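Local coordinates for putative phosphatase (Clostridium difficile, PDB 3SD7), which probably hydrolyses phosphate esters as a member of the haloacid dehalogenase-like hydrolase superfamily, at residues A[40-46]-A[108-112]; A[49-54]-A[96-101]; A[34-38]-A[133-137]; A[206-212]-A[225-231]. All coordinates share one frame; numbering follows the deposited sequence.

Contact 1: residues A[40-46]-A[108-112]; sequences LTDPKEG and ENKIY. With GOL (glycerol), chain E.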
loop_
_atom_site.group_PDB
_atom_site.type_symbol
_atom_site.label_atom_id
_atom_site.label_comp_id
_atom_site.label_asym_id
_atom_site.label_seq_id
_atom_site.Cartn_x
_atom_site.Cartn_y
_atom_site.Cartn_z
ATOM N N LEU A 40 0.232 6.209 0.574
ATOM C CA LEU A 40 0.332 7.050 1.770
ATOM C C LEU A 40 1.696 7.078 2.362
ATOM O O LEU A 40 2.171 8.154 2.781
ATOM C CB LEU A 40 -0.644 6.570 2.851
ATOM C CG LEU A 40 -2.126 6.597 2.485
ATOM C CD1 LEU A 40 -2.973 5.908 3.595
ATOM C CD2 LEU A 40 -2.607 8.027 2.273
ATOM N N THR A 41 2.316 5.912 2.460
ATOM C CA THR A 41 3.635 5.753 3.109
ATOM C C THR A 41 4.547 4.855 2.284
ATOM O O THR A 41 4.091 4.023 1.506
ATOM C CB THR A 41 3.474 5.169 4.531
ATOM O OG1 THR A 41 2.745 3.928 4.449
ATOM C CG2 THR A 41 2.686 6.142 5.437
ATOM N N ASP A 42 5.847 5.053 2.449
ATOM C CA ASP A 42 6.857 4.292 1.704
ATOM C C ASP A 42 7.535 3.299 2.676
ATOM O O ASP A 42 8.197 3.719 3.629
ATOM C CB ASP A 42 7.865 5.260 1.089
ATOM C CG ASP A 42 8.865 4.572 0.175
ATOM O OD1 ASP A 42 8.867 3.335 0.127
ATOM O OD2 ASP A 42 9.702 5.277 -0.446
ATOM N N PRO A 43 7.412 1.990 2.417
ATOM C CA PRO A 43 7.957 0.989 3.313
ATOM C C PRO A 43 9.390 0.578 3.002
ATOM O O PRO A 43 9.893 -0.358 3.614
ATOM C CB PRO A 43 7.045 -0.201 3.045
ATOM C CG PRO A 43 6.768 -0.104 1.591
ATOM C CD PRO A 43 6.627 1.365 1.325
ATOM N N LYS A 44 10.029 1.264 2.062
ATOM C CA LYS A 44 11.347 0.855 1.571
ATOM C C LYS A 44 12.366 0.481 2.649
ATOM O O LYS A 44 12.983 -0.581 2.597
ATOM C CB LYS A 44 11.903 1.933 0.644
ATOM C CG LYS A 44 13.308 1.657 0.151
ATOM C CD LYS A 44 13.768 2.682 -0.845
ATOM C CE LYS A 44 13.133 2.430 -2.224
ATOM N NZ LYS A 44 13.598 3.411 -3.263
ATOM N N GLU A 45 12.529 1.348 3.634
ATOM C CA GLU A 45 13.555 1.117 4.676
ATOM C C GLU A 45 13.360 -0.221 5.402
ATOM O O GLU A 45 14.271 -1.067 5.459
ATOM C CB GLU A 45 13.559 2.272 5.666
ATOM C CG GLU A 45 14.732 2.215 6.654
ATOM C CD GLU A 45 14.605 3.170 7.847
ATOM O OE1 GLU A 45 13.665 3.997 7.891
ATOM O OE2 GLU A 45 15.457 3.064 8.761
ATOM N N GLY A 46 12.169 -0.419 5.979
ATOM C CA GLY A 46 11.905 -1.632 6.726
ATOM C C GLY A 46 11.914 -2.899 5.912
ATOM O O GLY A 46 12.349 -3.948 6.392
ATOM N N GLU A 108 9.913 1.322 10.292
ATOM C CA GLU A 108 10.770 1.942 9.295
ATOM C C GLU A 108 9.999 2.215 7.997
ATOM O O GLU A 108 10.092 1.484 7.018
ATOM C CB GLU A 108 11.989 1.055 9.069
ATOM C CG GLU A 108 12.897 1.047 10.305
ATOM C CD GLU A 108 13.962 -0.027 10.294
ATOM O OE1 GLU A 108 13.842 -1.000 9.529
ATOM O OE2 GLU A 108 14.921 0.115 11.085
ATOM N N ASN A 109 9.223 3.287 8.044
ATOM C CA ASN A 109 8.448 3.773 6.916
ATOM C C ASN A 109 8.609 5.281 6.843
ATOM O O ASN A 109 8.991 5.926 7.839
ATOM C CB ASN A 109 6.939 3.478 7.080
ATOM C CG ASN A 109 6.620 2.012 7.207
ATOM O OD1 ASN A 109 6.285 1.356 6.214
ATOM N ND2 ASN A 109 6.711 1.474 8.435
ATOM N N LYS A 110 8.312 5.852 5.681
ATOM C CA LYS A 110 8.372 7.288 5.484
ATOM C C LYS A 110 7.075 7.760 4.866
ATOM O O LYS A 110 6.689 7.293 3.786
ATOM C CB LYS A 110 9.504 7.611 4.533
ATOM C CG LYS A 110 9.921 9.072 4.434
ATOM C CD LYS A 110 11.124 9.170 3.480
ATOM C CE LYS A 110 11.652 10.581 3.295
ATOM N NZ LYS A 110 12.902 10.550 2.465
ATOM N N ILE A 111 6.427 8.728 5.482
ATOM C CA ILE A 111 5.189 9.253 4.926
ATOM C C ILE A 111 5.543 10.120 3.719
ATOM O O ILE A 111 6.537 10.837 3.744
ATOM C CB ILE A 111 4.347 9.997 5.989
ATOM C CG1 ILE A 111 3.007 10.423 5.430
ATOM C CG2 ILE A 111 5.116 11.201 6.553
ATOM C CD1 ILE A 111 1.993 10.845 6.549
ATOM N N TYR A 112 4.740 10.059 2.659
ATOM C CA TYR A 112 5.041 10.871 1.485
ATOM C C TYR A 112 4.870 12.338 1.826
ATOM O O TYR A 112 3.937 12.722 2.532
ATOM C CB TYR A 112 4.236 10.445 0.264
ATOM C CG TYR A 112 4.712 9.137 -0.282
ATOM C CD1 TYR A 112 5.901 9.065 -0.997
ATOM C CD2 TYR A 112 3.989 7.957 -0.104
ATOM C CE1 TYR A 112 6.375 7.844 -1.493
ATOM C CE2 TYR A 112 4.465 6.722 -0.598
ATOM C CZ TYR A 112 5.666 6.698 -1.301
ATOM O OH TYR A 112 6.185 5.531 -1.807
HETATM C C1 GOL E . 8.912 4.915 -4.097
HETATM O O1 GOL E . 7.960 5.870 -3.700
HETATM C C2 GOL E . 10.214 5.597 -4.531
HETATM O O2 GOL E . 11.020 4.630 -5.170
HETATM C C3 GOL E . 10.933 6.222 -3.322
HETATM O O3 GOL E . 11.429 5.257 -2.391
HETATM O O HOH W 1 4.526 1.979 4.125
HETATM O O HOH W 2 8.688 -1.062 6.179
#
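Asp42 and Lys110 form the hydrogen-bonded pair of a short antiparallel two-stranded sheet: Asp42 N reaches Lys110 O at 2.7 Å, and Lys110 N returns the bond to Asp42 O. A bond from Tyr112 N to Leu40 O extends the pairing; a separate backbone bond runs from helical Gly46 N to Glu108 O. In the adjacent non-hydrogen-bonded pair, Thr41 CG2 lies 4.0 Å from Ile111 CA. Polar side chains add a second set of links. Asp42 OD1 accepts from Lys44 N in an Asx turn and also meets Tyr214 OH, while Asp42 OD2 takes a 2.6 Å bond from O3 of a glycerol, probably left from crystallisation. Lys44 NZ grips the same glycerol oxygen, and Tyr112 OH gives to glycerol O1 (2.6 Å). A water joins Thr41 OG1 to Asn109 OD1. In the packing, Tyr112 OH sits 3.4 Å from Asp42 CB, the ring turned only 12° from the carboxylate plane. The carboxylates of Glu45 and Glu108 stack with planes 17° apart; their likely repulsion is probably eased by the salt bridge of Glu45 to Lys49. The pairing resembles the flap of haloacid dehalogenase-like enzymes: it leads into helix 44-57, with Thr41 and Asn109 resting on Ile143 of helix 137-146 and Tyr112 meeting Tyr212 edge-to-face.

Contact 2: residues A[49-54]-A[96-101]; sequences KSIQYS and KYREYF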
loop_
_atom_site.group_PDB
_atom_site.type_symbol
_atom_site.label_atom_id
_atom_site.label_comp_id
_atom_site.label_asym_id
_atom_site.label_seq_id
_atom_site.Cartn_x
_atom_site.Cartn_y
_atom_site.Cartn_z
ATOM N N LYS A 49 15.654 -3.561 4.960
ATOM C CA LYS A 49 16.441 -3.939 6.143
ATOM C C LYS A 49 16.072 -5.332 6.659
ATOM O O LYS A 49 16.946 -6.062 7.169
ATOM C CB LYS A 49 16.344 -2.893 7.233
ATOM C CG LYS A 49 17.105 -1.647 6.904
ATOM C CD LYS A 49 17.061 -0.654 8.026
ATOM C CE LYS A 49 17.980 0.520 7.735
ATOM N NZ LYS A 49 17.994 1.492 8.845
ATOM N N SER A 50 14.801 -5.702 6.517
ATOM C CA SER A 50 14.333 -7.029 6.919
ATOM C C SER A 50 14.952 -8.083 6.022
ATOM O O SER A 50 15.412 -9.113 6.509
ATOM C CB SER A 50 12.811 -7.127 6.884
ATOM O OG SER A 50 12.210 -6.212 7.782
ATOM N N ILE A 51 14.969 -7.834 4.705
ATOM C CA ILE A 51 15.618 -8.754 3.776
ATOM C C ILE A 51 17.114 -8.856 4.072
ATOM O O ILE A 51 17.676 -9.956 4.110
ATOM C CB ILE A 51 15.392 -8.340 2.289
ATOM C CG1 ILE A 51 13.907 -8.404 1.964
ATOM C CG2 ILE A 51 16.184 -9.258 1.360
ATOM C CD1 ILE A 51 13.524 -7.914 0.555
ATOM N N GLN A 52 17.765 -7.712 4.280
ATOM C CA GLN A 52 19.194 -7.668 4.581
ATOM C C GLN A 52 19.521 -8.509 5.816
ATOM O O GLN A 52 20.493 -9.285 5.831
ATOM C CB GLN A 52 19.642 -6.220 4.817
ATOM C CG GLN A 52 21.166 -6.022 4.960
ATOM C CD GLN A 52 21.533 -4.583 5.279
ATOM O OE1 GLN A 52 21.023 -4.003 6.230
ATOM N NE2 GLN A 52 22.423 -4.009 4.490
ATOM N N TYR A 53 18.710 -8.341 6.853
ATOM C CA TYR A 53 18.871 -9.090 8.092
ATOM C C TYR A 53 18.743 -10.595 7.847
ATOM O O TYR A 53 19.514 -11.394 8.410
ATOM C CB TYR A 53 17.828 -8.623 9.120
ATOM C CG TYR A 53 17.794 -9.434 10.394
ATOM C CD1 TYR A 53 18.719 -9.208 11.411
ATOM C CD2 TYR A 53 16.819 -10.412 10.597
ATOM C CE1 TYR A 53 18.685 -9.940 12.586
ATOM C CE2 TYR A 53 16.774 -11.151 11.782
ATOM C CZ TYR A 53 17.710 -10.909 12.765
ATOM O OH TYR A 53 17.677 -11.634 13.936
ATOM N N SER A 54 17.783 -10.981 7.006
ATOM C CA SER A 54 17.571 -12.383 6.695
ATOM C C SER A 54 18.785 -12.903 5.939
ATOM O O SER A 54 19.417 -13.875 6.370
ATOM C CB SER A 54 16.288 -12.593 5.902
ATOM O OG SER A 54 16.083 -13.973 5.657
ATOM N N LYS A 96 13.228 -15.245 9.234
ATOM C CA LYS A 96 14.175 -14.227 9.706
ATOM C C LYS A 96 13.714 -12.831 9.293
ATOM O O LYS A 96 13.823 -11.875 10.071
ATOM C CB LYS A 96 15.585 -14.514 9.207
ATOM C CG LYS A 96 16.174 -15.804 9.769
ATOM C CD LYS A 96 16.367 -15.713 11.262
ATOM C CE LYS A 96 16.774 -17.048 11.853
ATOM N NZ LYS A 96 16.945 -16.951 13.319
ATOM N N TYR A 97 13.209 -12.718 8.064
ATOM C CA TYR A 97 12.647 -11.461 7.582
ATOM C C TYR A 97 11.534 -10.992 8.534
ATOM O O TYR A 97 11.533 -9.851 9.001
ATOM C CB TYR A 97 12.073 -11.646 6.176
ATOM C CG TYR A 97 11.262 -10.459 5.693
ATOM C CD1 TYR A 97 11.799 -9.543 4.810
ATOM C CD2 TYR A 97 9.956 -10.246 6.147
ATOM C CE1 TYR A 97 11.061 -8.453 4.362
ATOM C CE2 TYR A 97 9.206 -9.138 5.705
ATOM C CZ TYR A 97 9.775 -8.255 4.823
ATOM O OH TYR A 97 9.066 -7.162 4.366
ATOM N N ARG A 98 10.590 -11.890 8.810
ATOM C CA ARG A 98 9.447 -11.575 9.667
ATOM C C ARG A 98 9.867 -11.168 11.070
ATOM O O ARG A 98 9.286 -10.254 11.656
ATOM C CB ARG A 98 8.487 -12.757 9.724
ATOM C CG ARG A 98 7.823 -13.030 8.383
ATOM C CD ARG A 98 6.830 -14.168 8.488
ATOM N NE ARG A 98 6.076 -14.365 7.249
ATOM C CZ ARG A 98 5.094 -15.255 7.100
ATOM N NH1 ARG A 98 4.734 -16.042 8.113
ATOM N NH2 ARG A 98 4.464 -15.358 5.935
ATOM N N GLU A 99 10.884 -11.845 11.593
ATOM C CA GLU A 99 11.420 -11.541 12.904
ATOM C C GLU A 99 11.889 -10.085 12.951
ATOM O O GLU A 99 11.502 -9.334 13.850
ATOM C CB GLU A 99 12.570 -12.502 13.241
ATOM C CG GLU A 99 13.236 -12.245 14.573
ATOM C CD GLU A 99 14.276 -13.292 14.929
ATOM O OE1 GLU A 99 14.622 -14.131 14.068
ATOM O OE2 GLU A 99 14.746 -13.275 16.085
ATOM N N TYR A 100 12.706 -9.683 11.978
ATOM C CA TYR A 100 13.202 -8.310 11.950
ATOM C C TYR A 100 12.065 -7.326 11.658
ATOM O O TYR A 100 12.031 -6.225 12.200
ATOM C CB TYR A 100 14.323 -8.122 10.905
ATOM C CG TYR A 100 14.857 -6.697 10.884
ATOM C CD1 TYR A 100 16.015 -6.348 11.573
ATOM C CD2 TYR A 100 14.168 -5.686 10.211
ATOM C CE1 TYR A 100 16.480 -5.035 11.569
ATOM C CE2 TYR A 100 14.623 -4.384 10.202
ATOM C CZ TYR A 100 15.774 -4.061 10.883
ATOM O OH TYR A 100 16.198 -2.755 10.861
ATOM N N PHE A 101 11.137 -7.713 10.800
ATOM C CA PHE A 101 10.077 -6.770 10.432
ATOM C C PHE A 101 9.157 -6.457 11.620
ATOM O O PHE A 101 8.814 -5.296 11.870
ATOM C CB PHE A 101 9.258 -7.266 9.255
ATOM C CG PHE A 101 8.308 -6.214 8.720
ATOM C CD1 PHE A 101 8.744 -5.268 7.798
ATOM C CD2 PHE A 101 7.006 -6.146 9.183
ATOM C CE1 PHE A 101 7.878 -4.291 7.326
ATOM C CE2 PHE A 101 6.131 -5.163 8.703
ATOM C CZ PHE A 101 6.561 -4.254 7.792
#
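Ser50 packs against Tyr97 where helices 44-57 and 87-105 cross in the helical cap of this haloacid dehalogenase-like fold. The axes of the two segments approach to 7.8 Å, with N-to-C directions 131° apart. At this crossing Ser50 CB lies over one face of the Tyr97 ring, 3.6 Å from the ring centroid, in a CH-pi contact. Ile51 CG1 extends the apolar patch against Tyr97 CD1. From the same serine, OG comes to the edge of Tyr100, 3.2 Å from CD2, and in the plane of the Phe101 ring at its edge. Tyr53 lies toward the CD1 edge of Tyr100: the two rings meet obliquely, centroids 5.4 Å apart, and Tyr53 CD2 presses on Tyr100 CB at 3.4 Å. Lys96 O approaches the Tyr53 ring edge in plane, while the Lys49 carbonyl group stands over one face of Tyr100. Second-shell partners fix these groups. Ser50 OG, held beside its own backbone N by a chi1 of -61°, hydrogen-bonds to Gly46 O one turn earlier. Tyr100 OH bonds to Glu108 OE1, and the aliphatic stem of Lys49 runs past that hydroxyl. Farther along, Ser54 OG hydrogen-bonds to Ala93 O and rests 3.6 Å from Lys96 CB.

Contact 3: residues A[34-38]-A[133-137]; sequences FDLDG and TSKPT. With NA (sodium ion), chain B.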
loop_
_atom_site.group_PDB
_atom_site.type_symbol
_atom_site.label_atom_id
_atom_site.label_comp_id
_atom_site.label_asym_id
_atom_site.label_seq_id
_atom_site.Cartn_x
_atom_site.Cartn_y
_atom_site.Cartn_z
ATOM N N PHE A 34 -7.868 4.797 -0.060
ATOM C CA PHE A 34 -6.455 4.820 -0.317
ATOM C C PHE A 34 -5.783 3.470 -0.055
ATOM O O PHE A 34 -6.080 2.821 0.928
ATOM C CB PHE A 34 -5.725 5.822 0.599
ATOM C CG PHE A 34 -6.058 7.250 0.358
ATOM C CD1 PHE A 34 -5.211 8.042 -0.428
ATOM C CD2 PHE A 34 -7.159 7.846 0.973
ATOM C CE1 PHE A 34 -5.489 9.364 -0.631
ATOM C CE2 PHE A 34 -7.425 9.211 0.755
ATOM C CZ PHE A 34 -6.595 9.944 -0.039
ATOM N N ASP A 35 -4.880 3.065 -0.940
ATOM C CA ASP A 35 -3.979 1.964 -0.636
ATOM C C ASP A 35 -2.925 2.569 0.341
ATOM O O ASP A 35 -2.893 3.790 0.570
ATOM C CB ASP A 35 -3.364 1.384 -1.896
ATOM C CG ASP A 35 -2.975 -0.105 -1.722
ATOM O OD1 ASP A 35 -2.504 -0.476 -0.643
ATOM O OD2 ASP A 35 -3.178 -0.915 -2.671
ATOM N N LEU A 36 -2.081 1.745 0.916
ATOM C CA LEU A 36 -1.108 2.204 1.922
ATOM C C LEU A 36 0.289 2.386 1.340
ATOM O O LEU A 36 0.694 3.515 1.017
ATOM C CB LEU A 36 -1.090 1.229 3.105
ATOM C CG LEU A 36 -0.163 1.662 4.251
ATOM C CD1 LEU A 36 -0.785 2.794 5.082
ATOM C CD2 LEU A 36 0.119 0.474 5.119
ATOM N N ASP A 37 0.997 1.262 1.174
ATOM C CA ASP A 37 2.368 1.286 0.651
ATOM C C ASP A 37 2.397 1.917 -0.730
ATOM O O ASP A 37 1.599 1.571 -1.644
ATOM C CB ASP A 37 2.987 -0.118 0.567
ATOM C CG ASP A 37 3.327 -0.734 1.912
ATOM O OD1 ASP A 37 3.295 -0.080 2.997
ATOM O OD2 ASP A 37 3.679 -1.943 1.867
ATOM N N GLY A 38 3.310 2.858 -0.924
ATOM C CA GLY A 38 3.458 3.542 -2.187
ATOM C C GLY A 38 2.423 4.579 -2.514
ATOM O O GLY A 38 2.466 5.182 -3.552
ATOM N N THR A 133 -6.144 -2.047 1.581
ATOM C CA THR A 133 -4.799 -2.490 1.265
ATOM C C THR A 133 -4.652 -4.002 1.379
ATOM O O THR A 133 -5.461 -4.669 2.044
ATOM C CB THR A 133 -3.808 -1.789 2.218
ATOM O OG1 THR A 133 -2.455 -2.149 1.911
ATOM C CG2 THR A 133 -4.101 -2.117 3.706
ATOM N N SER A 134 -3.636 -4.523 0.689
ATOM C CA SER A 134 -3.275 -5.924 0.773
ATOM C C SER A 134 -2.325 -6.140 1.964
ATOM O O SER A 134 -2.111 -7.279 2.369
ATOM C CB SER A 134 -2.625 -6.414 -0.541
ATOM O OG SER A 134 -3.542 -6.384 -1.629
ATOM N N LYS A 135 -1.765 -5.065 2.503
ATOM C CA LYS A 135 -0.880 -5.148 3.670
ATOM C C LYS A 135 -1.714 -5.642 4.847
ATOM O O LYS A 135 -2.917 -5.355 4.889
ATOM C CB LYS A 135 -0.310 -3.772 3.989
ATOM C CG LYS A 135 0.972 -3.833 4.843
ATOM C CD LYS A 135 1.591 -2.470 4.993
ATOM C CE LYS A 135 3.016 -2.511 5.538
ATOM N NZ LYS A 135 4.117 -2.704 4.537
ATOM N N PRO A 136 -1.120 -6.420 5.782
ATOM C CA PRO A 136 -1.928 -6.844 6.936
ATOM C C PRO A 136 -2.516 -5.653 7.692
ATOM O O PRO A 136 -1.859 -4.654 7.894
ATOM C CB PRO A 136 -0.933 -7.601 7.806
ATOM C CG PRO A 136 0.033 -8.162 6.813
ATOM C CD PRO A 136 0.188 -7.100 5.771
ATOM N N THR A 137 -3.774 -5.767 8.080
ATOM C CA THR A 137 -4.455 -4.687 8.797
ATOM C C THR A 137 -3.663 -4.182 9.980
ATOM O O THR A 137 -3.552 -2.972 10.147
ATOM C CB THR A 137 -5.801 -5.160 9.298
ATOM O OG1 THR A 137 -6.521 -5.687 8.184
ATOM C CG2 THR A 137 -6.597 -4.007 9.964
HETATM NA NA NA B . 0.751 0.162 -3.116
HETATM O O HOH W 3 -1.800 -3.250 -1.151
HETATM O O HOH W 4 -0.823 -0.620 -4.406
HETATM O O HOH W 5 0.309 -1.301 -1.518
HETATM O O HOH W 6 -0.085 -1.477 0.960
HETATM O O HOH W 7 3.076 -0.207 -3.724
#
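Thr133 brings its hydroxyl up to the Asp35 carboxylate, OG1 standing 3.1 Å from Asp35 OD1, an oxygen kept in place by the backbone N-H of Leu36 on its anti lone pair. Thr133 OG1 also accepts from Lys135 N in an ST turn and is joined through a water to Asp37 N, so it ties both loops together at the end of strand 128-133. At Ser134 the backbone N meets Asp35 OD1 through another water, while its hydroxyl turns to Val166 O and Lys168. Lys135 then runs back across the gap. Its CD presses unusually close to Leu36 CD2, at 3.3 Å, and the bend at the last torsion (chi4 86°) swings NZ onto Asp37. In this salt bridge NZ meets Asp37 OD2 at 2.8 Å on that oxygen's syn lone pair, with a weak second bond to OD1. Asp37 binds the sodium ion through its backbone O, at 2.2 Å, and Asp192 completes the protein ligands; two of the sodium's waters make weak bonds to the Asp35 carboxylate. Asp35 and Asp37 fit the DxD pattern of haloacid dehalogenase-like phosphatases. The salt bridge probably fixes the rotation of the Asp37 carboxylate, while its backbone O serves the metal.

Contact 4: residues A[206-212]-A[225-231]; sequences DSIGVLY and PTYIVEN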
loop_
_atom_site.group_PDB
_atom_site.type_symbol
_atom_site.label_atom_id
_atom_site.label_comp_id
_atom_site.label_asym_id
_atom_site.label_seq_id
_atom_site.Cartn_x
_atom_site.Cartn_y
_atom_site.Cartn_z
ATOM N N ASP A 206 -14.426 4.896 -9.682
ATOM C CA ASP A 206 -13.364 5.659 -10.294
ATOM C C ASP A 206 -12.034 5.425 -9.562
ATOM O O ASP A 206 -11.995 4.848 -8.455
ATOM C CB ASP A 206 -13.714 7.159 -10.315
ATOM C CG ASP A 206 -14.778 7.510 -11.368
ATOM O OD1 ASP A 206 -15.159 6.631 -12.169
ATOM O OD2 ASP A 206 -15.229 8.684 -11.404
ATOM N N SER A 207 -10.949 5.858 -10.202
ATOM C CA SER A 207 -9.621 5.684 -9.679
ATOM C C SER A 207 -8.638 6.778 -10.037
ATOM O O SER A 207 -8.704 7.394 -11.106
ATOM C CB SER A 207 -9.030 4.345 -10.164
ATOM O OG SER A 207 -9.068 4.254 -11.583
ATOM N N ILE A 208 -7.694 6.977 -9.124
ATOM C CA ILE A 208 -6.548 7.839 -9.330
ATOM C C ILE A 208 -5.318 6.922 -9.239
ATOM O O ILE A 208 -5.090 6.250 -8.213
ATOM C CB ILE A 208 -6.372 8.911 -8.249
ATOM C CG1 ILE A 208 -7.574 9.861 -8.236
ATOM C CG2 ILE A 208 -5.055 9.705 -8.536
ATOM C CD1 ILE A 208 -7.505 10.943 -7.151
ATOM N N GLY A 209 -4.560 6.853 -10.325
ATOM C CA GLY A 209 -3.301 6.132 -10.335
ATOM C C GLY A 209 -2.193 7.143 -10.064
ATOM O O GLY A 209 -2.048 8.150 -10.803
ATOM N N VAL A 210 -1.413 6.922 -9.014
ATOM C CA VAL A 210 -0.331 7.835 -8.691
ATOM C C VAL A 210 0.988 7.293 -9.248
ATOM O O VAL A 210 1.179 6.084 -9.343
ATOM C CB VAL A 210 -0.202 8.129 -7.177
ATOM C CG1 VAL A 210 -1.594 8.470 -6.585
ATOM C CG2 VAL A 210 0.441 6.945 -6.392
ATOM N N LEU A 211 1.899 8.203 -9.584
ATOM C CA LEU A 211 3.188 7.858 -10.169
ATOM C C LEU A 211 4.363 8.007 -9.203
ATOM O O LEU A 211 5.488 7.671 -9.568
ATOM C CB LEU A 211 3.472 8.723 -11.424
ATOM C CG LEU A 211 2.414 8.695 -12.531
ATOM C CD1 LEU A 211 2.821 9.656 -13.658
ATOM C CD2 LEU A 211 2.223 7.251 -13.065
ATOM N N TYR A 212 4.109 8.484 -7.972
ATOM C CA TYR A 212 5.179 8.684 -6.993
ATOM C C TYR A 212 5.505 7.467 -6.140
ATOM O O TYR A 212 6.415 7.518 -5.296
ATOM C CB TYR A 212 4.860 9.888 -6.079
ATOM C CG TYR A 212 3.590 9.760 -5.302
ATOM C CD1 TYR A 212 3.538 8.970 -4.137
ATOM C CD2 TYR A 212 2.421 10.412 -5.697
ATOM C CE1 TYR A 212 2.388 8.847 -3.422
ATOM C CE2 TYR A 212 1.265 10.297 -4.974
ATOM C CZ TYR A 212 1.247 9.527 -3.822
ATOM O OH TYR A 212 0.082 9.409 -3.107
ATOM N N PRO A 225 -6.651 4.180 -15.447
ATOM C CA PRO A 225 -7.429 4.750 -14.348
ATOM C C PRO A 225 -8.199 5.984 -14.809
ATOM O O PRO A 225 -7.982 6.481 -15.921
ATOM C CB PRO A 225 -6.365 5.174 -13.335
ATOM C CG PRO A 225 -5.155 5.431 -14.153
ATOM C CD PRO A 225 -5.209 4.450 -15.295
ATOM N N THR A 226 -9.080 6.483 -13.953
ATOM C CA THR A 226 -9.873 7.662 -14.292
ATOM C C THR A 226 -8.945 8.855 -14.411
ATOM O O THR A 226 -9.126 9.693 -15.302
ATOM C CB THR A 226 -10.953 7.931 -13.265
ATOM O OG1 THR A 226 -11.579 6.694 -12.909
ATOM C CG2 THR A 226 -11.997 8.932 -13.808
ATOM N N TYR A 227 -7.952 8.918 -13.530
ATOM C CA TYR A 227 -6.981 10.001 -13.498
ATOM C C TYR A 227 -5.597 9.479 -13.158
ATOM O O TYR A 227 -5.458 8.458 -12.462
ATOM C CB TYR A 227 -7.352 11.008 -12.400
ATOM C CG TYR A 227 -8.810 11.420 -12.360
ATOM C CD1 TYR A 227 -9.291 12.464 -13.139
ATOM C CD2 TYR A 227 -9.703 10.767 -11.513
ATOM C CE1 TYR A 227 -10.632 12.837 -13.080
ATOM C CE2 TYR A 227 -11.039 11.136 -11.449
ATOM C CZ TYR A 227 -11.497 12.156 -12.229
ATOM O OH TYR A 227 -12.843 12.501 -12.153
ATOM N N ILE A 228 -4.578 10.203 -13.623
ATOM C CA ILE A 228 -3.192 9.925 -13.286
ATOM C C ILE A 228 -2.578 11.177 -12.638
ATOM O O ILE A 228 -2.756 12.297 -13.171
ATOM C CB ILE A 228 -2.401 9.528 -14.542
ATOM C CG1 ILE A 228 -2.955 8.206 -15.102
ATOM C CG2 ILE A 228 -0.904 9.375 -14.252
ATOM C CD1 ILE A 228 -2.336 7.792 -16.422
ATOM N N VAL A 229 -1.872 11.011 -11.513
ATOM C CA VAL A 229 -1.157 12.132 -10.873
ATOM C C VAL A 229 0.327 11.825 -10.624
ATOM O O VAL A 229 0.690 10.680 -10.305
ATOM C CB VAL A 229 -1.831 12.587 -9.554
ATOM C CG1 VAL A 229 -3.257 12.983 -9.843
ATOM C CG2 VAL A 229 -1.767 11.485 -8.511
ATOM N N GLU A 230 1.184 12.835 -10.802
ATOM C CA GLU A 230 2.613 12.688 -10.573
ATOM C C GLU A 230 3.004 12.817 -9.108
ATOM O O GLU A 230 3.916 12.134 -8.647
ATOM C CB GLU A 230 3.425 13.716 -11.400
ATOM C CG GLU A 230 3.772 13.293 -12.824
ATOM C CD GLU A 230 4.964 12.326 -12.906
ATOM O OE1 GLU A 230 5.226 11.569 -11.937
ATOM O OE2 GLU A 230 5.646 12.317 -13.959
ATOM N N ASN A 231 2.287 13.654 -8.361
ATOM C CA ASN A 231 2.658 13.939 -6.999
ATOM C C ASN A 231 1.455 14.044 -6.084
ATOM O O ASN A 231 0.311 14.070 -6.535
ATOM C CB ASN A 231 3.480 15.225 -6.972
ATOM C CG ASN A 231 2.821 16.339 -7.730
ATOM O OD1 ASN A 231 1.682 16.701 -7.445
ATOM N ND2 ASN A 231 3.544 16.915 -8.707
#
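Val229 packs between Ile208 and Val210, its CG2 lying 3.7 Å from Ile208 CG2 and 3.6 Å from Val210 CG1. The branch that does this stands between the valine's own backbone N and carbonyl carbon, and helix 235-239 covers this face through Ile238. Nearby, Ile208 CG1 touches Tyr227 CD2. On the reverse face Leu211 CD1 meets Ile228 CG2 at 3.8 Å, and both side chains rest on Ile220. The backbones form parallel strands at one edge of the Rossmann-like parallel sheet, with 227-229 outermost, joined by helix 217-223 in a beta-alpha-beta unit. Bonds alternate from Tyr227 N to Ser207 O, Gly209 N to Tyr227 O, Val229 N to Gly209 O and Leu211 N to Val229 O. Past the last of these, Glu230 O comes in plane to the edge of the Tyr212 ring; Tyr212 N is buried here without a partner, while its hydroxyl bonds to Thr39 O. At the opposite end two hydroxyls take over the pairing. Thr226 OG1 accepts from Ser207 N at 2.9 Å, and Ser207 OG, set between its backbone N and carbonyl carbon (chi1 55°), is thereby turned to accept from Thr226 N at 3.3 Å. Beyond them, Asp206 OD2 bridges to Lys27 and bonds to Tyr29 OH.

In the fold
From the N terminus, the chain leaves strand 31-34 and opens contact 3, whose loop closes only at the end of strand 128-133. Nested within it, contact 1 joins strand 41-42 to strand 110-111, and contact 2 is nested again, pairing helix 44-57 with helix 87-105 inside the loop that contact 1 closes. The first three are therefore concentric, running from the metal site out into the helical cap. Contact 4 follows in series and finishes the edge of the parallel sheet, its centre 32 Å from that of contact 2. Residues at the borders connect them: Lys49 with Glu108, Thr41 N with Leu36 O, and Gly38 with Tyr212.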